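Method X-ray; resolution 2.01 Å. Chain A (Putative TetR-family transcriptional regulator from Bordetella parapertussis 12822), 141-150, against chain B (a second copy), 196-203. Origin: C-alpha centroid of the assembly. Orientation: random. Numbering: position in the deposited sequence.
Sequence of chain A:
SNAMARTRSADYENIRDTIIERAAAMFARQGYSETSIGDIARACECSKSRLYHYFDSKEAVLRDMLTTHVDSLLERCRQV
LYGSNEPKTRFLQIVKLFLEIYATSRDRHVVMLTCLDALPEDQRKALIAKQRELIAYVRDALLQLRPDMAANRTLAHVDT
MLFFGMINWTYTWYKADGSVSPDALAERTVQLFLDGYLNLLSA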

# COMPACT_ATOMS: atom_id res chain seq x y z
N ALA A 141 2.91 -11.53 -18.05
CA ALA A 141 4.03 -12.44 -17.73
C ALA A 141 3.57 -13.59 -16.84
O ALA A 141 4.06 -14.72 -16.97
N LEU A 142 2.64 -13.31 -15.91
CA LEU A 142 2.00 -14.34 -15.08
C LEU A 142 1.19 -15.35 -15.92
O LEU A 142 1.29 -16.56 -15.73
N LEU A 143 0.38 -14.83 -16.84
CA LEU A 143 -0.40 -15.70 -17.72
C LEU A 143 0.48 -16.47 -18.73
O LEU A 143 0.01 -17.47 -19.28
N GLN A 144 1.72 -16.04 -18.95
CA GLN A 144 2.66 -16.88 -19.71
C GLN A 144 3.15 -18.08 -18.88
O GLN A 144 3.57 -19.07 -19.44
N LEU A 145 3.08 -17.97 -17.57
CA LEU A 145 3.34 -19.11 -16.67
C LEU A 145 2.13 -20.02 -16.59
O LEU A 145 2.29 -21.22 -16.43
N ARG A 146 0.93 -19.44 -16.67
CA ARG A 146 -0.31 -20.20 -16.57
C ARG A 146 -1.24 -19.86 -17.74
O ARG A 146 -2.22 -19.15 -17.54
N PRO A 147 -0.92 -20.31 -18.98
CA PRO A 147 -1.81 -19.92 -20.08
C PRO A 147 -3.21 -20.47 -19.90
O PRO A 147 -4.16 -19.87 -20.39
N ASP A 148 -3.34 -21.55 -19.10
CA ASP A 148 -4.65 -22.16 -18.86
C ASP A 148 -5.57 -21.23 -18.07
O ASP A 148 -6.77 -21.44 -18.02
N MSE A 149 -5.01 -20.18 -17.47
CA MSE A 149 -5.79 -19.23 -16.68
C MSE A 149 -6.18 -17.92 -17.38
O MSE A 149 -6.86 -17.05 -16.82
N ALA A 150 -5.79 -17.79 -18.64
CA ALA A 150 -5.96 -16.53 -19.36
C ALA A 150 -7.44 -16.31 -19.75
O ALA A 150 -7.86 -15.17 -19.96
N GLY B 196 0.24 -21.29 -3.79
CA GLY B 196 0.99 -20.80 -4.95
C GLY B 196 0.18 -20.65 -6.21
O GLY B 196 -0.67 -21.47 -6.53
N TYR B 197 0.47 -19.57 -6.95
CA TYR B 197 -0.11 -19.31 -8.27
C TYR B 197 -0.03 -20.51 -9.22
O TYR B 197 -0.99 -20.80 -9.98
N LEU B 198 1.12 -21.18 -9.21
CA LEU B 198 1.36 -22.33 -10.10
C LEU B 198 0.51 -23.60 -9.82
O LEU B 198 0.41 -24.48 -10.69
N ASN B 199 -0.11 -23.70 -8.65
CA ASN B 199 -0.91 -24.88 -8.31
C ASN B 199 -2.41 -24.58 -8.19
O ASN B 199 -3.22 -25.45 -7.85
N LEU B 200 -2.77 -23.33 -8.44
CA LEU B 200 -4.14 -22.89 -8.31
C LEU B 200 -4.93 -23.61 -9.40
O LEU B 200 -4.47 -23.70 -10.55
N LEU B 201 -6.09 -24.14 -9.05
CA LEU B 201 -6.95 -24.77 -10.06
C LEU B 201 -7.55 -23.73 -10.98
O LEU B 201 -7.99 -22.66 -10.55
N SER B 202 -7.52 -24.05 -12.27
CA SER B 202 -8.10 -23.16 -13.26
C SER B 202 -9.47 -23.65 -13.71
O SER B 202 -9.60 -24.77 -14.21
N ALA B 203 -10.48 -22.80 -13.50
CA ALA B 203 -11.87 -23.07 -13.94
C ALA B 203 -11.99 -23.42 -15.42
O ALA B 203 -11.74 -24.56 -15.83

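The end of a chain A helix and the turn after it pack against an irregular chain B segment in a mixed contact, where Arg146(A) grips backbone carbonyls beside an apolar cluster built round Tyr197(B); together the two stretches bury 517 Å². Arg146(A) points toward chain B with chi1, chi2 and chi3 all m, a curled course that brings its guanidinium edge to the carbonyls of Tyr197(B) and Leu200(B). Both terminal nitrogens donate to one acceptor, NH1 and NH2 each lying 2.8 Å from Leu200(B) O, which sits at the guanidinium edge, near its plane. NH1 also makes a weak hydrogen bond to Tyr197(B) O at 2.9 Å, its angle of 125° being far from linear. The guanidinium is held from its own chain as well: Asp148(A), chi1 p, takes a salt bridge from Arg146(A) NE to Asp148(A) OD1 at 2.8 Å, and Arg146(A) NH2 donates to Asp148(A) OD2, also at 2.8 Å. These nearly straight bonds leave NE and one side of NH2 occupied by the carboxylate, while the remaining edge faces the chain B carbonyls.

Tyr197(B), chi1 t, has the largest covered area of either stretch. Its CA-to-CB bond runs sideways, but the ring end reaches chain A. Leu142(A), m and t, lays its CD2 over one ring face, and its CB lies 4.1 Å from Tyr197(B) CZ. The aliphatic part of Arg146(A) joins this packing, with its CG 3.3 Å from Tyr197(B) CE1, so the same side chain serves apolar and polar contacts. The selenomethionine Met149(A) points toward chain B with chi1 m, chi2 off-well at -144° and chi3 m; its CE comes to a tight 3.2 Å from Tyr197(B) CE2, and its SE lies 4.5 Å from Leu200(B) CB. Leu143(A), m and t, starts away from chain B, yet its end returns to place CD2 3.7 Å from Tyr197(B) OH.

Beside this cluster, Leu145(A), m and t, points toward chain B and sets its CB 3.9 Å from Leu198(B) CD2; Leu198(B), also m and t, begins away and reaches back with its end. Ser202(B), chi1 t, points toward chain A and donates from OG to Asp148(A) O at 3.0 Å, while Met149(A) CG crowds the same OG at 2.9 Å. Asn199(B) and Leu201(B) turn their CA-to-CB bonds away. On chain A, Pro147(A) also points away and makes no contact with this segment.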

# COMPACT_ATOMS: atom_id res chain seq x y z
CB ALA A 141 5.19 -11.68 -17.07
CB LEU A 142 1.09 -13.71 -14.00
CG LEU A 142 1.79 -13.09 -12.78
CD1 LEU A 142 0.77 -12.47 -11.87
CD2 LEU A 142 2.53 -14.20 -12.03
CB LEU A 143 -1.48 -14.91 -18.47
CG LEU A 143 -2.55 -14.29 -17.57
CD1 LEU A 143 -3.36 -13.32 -18.37
CD2 LEU A 143 -3.48 -15.35 -16.93
CB GLN A 144 3.83 -16.09 -20.28
CG GLN A 144 3.39 -15.28 -21.46
CD GLN A 144 4.50 -14.44 -22.06
OE1 GLN A 144 5.13 -13.65 -21.38
NE2 GLN A 144 4.70 -14.59 -23.35
CB LEU A 145 3.68 -18.66 -15.25
CG LEU A 145 4.90 -17.74 -15.15
CD1 LEU A 145 4.93 -17.11 -13.76
CD2 LEU A 145 6.15 -18.50 -15.43
CB ARG A 146 -1.04 -19.88 -15.24
CG ARG A 146 -0.41 -20.44 -13.94
CD ARG A 146 -0.43 -21.99 -13.88
NE ARG A 146 -1.78 -22.59 -14.03
CZ ARG A 146 -2.58 -22.92 -13.01
NH1 ARG A 146 -2.22 -22.67 -11.75
NH2 ARG A 146 -3.77 -23.48 -13.24
CB PRO A 147 -1.16 -20.50 -21.34
CG PRO A 147 -0.10 -21.45 -20.86
CD PRO A 147 0.21 -21.15 -19.43
CB ASP A 148 -4.51 -23.54 -18.20
CG ASP A 148 -3.80 -23.49 -16.81
OD1 ASP A 148 -2.80 -22.76 -16.60
OD2 ASP A 148 -4.26 -24.23 -15.93
CB MSE A 149 -5.04 -19.00 -15.36
CG MSE A 149 -5.14 -20.28 -14.48
SE MSE A 149 -5.28 -19.97 -12.67
CE MSE A 149 -3.57 -19.02 -12.67
CB ALA A 150 -5.02 -16.49 -20.55
CB TYR B 197 0.62 -18.13 -8.91
CG TYR B 197 -0.00 -17.68 -10.18
CD1 TYR B 197 0.63 -17.87 -11.40
CD2 TYR B 197 -1.24 -17.06 -10.16
CE1 TYR B 197 0.02 -17.45 -12.59
CE2 TYR B 197 -1.85 -16.65 -11.34
CZ TYR B 197 -1.21 -16.82 -12.54
OH TYR B 197 -1.87 -16.42 -13.72
CB LEU B 198 2.85 -22.64 -10.17
CG LEU B 198 3.79 -21.55 -10.71
CD1 LEU B 198 5.26 -22.07 -10.69
CD2 LEU B 198 3.44 -21.06 -12.15
CB ASN B 199 -0.42 -25.51 -7.00
CG ASN B 199 1.07 -25.66 -6.97
OD1 ASN B 199 1.78 -24.96 -6.23
ND2 ASN B 199 1.58 -26.55 -7.79
CB LEU B 200 -4.14 -21.39 -8.56
CG LEU B 200 -4.96 -20.31 -7.87
CD1 LEU B 200 -5.11 -20.46 -6.37
CD2 LEU B 200 -4.26 -19.01 -8.18
CB LEU B 201 -8.03 -25.64 -9.41
CG LEU B 201 -7.81 -27.16 -9.45
CD1 LEU B 201 -6.37 -27.60 -9.08
CD2 LEU B 201 -8.82 -27.86 -8.54
CB SER B 202 -7.18 -23.04 -14.47
OG SER B 202 -7.52 -21.87 -15.19
CB ALA B 203 -12.76 -21.86 -13.63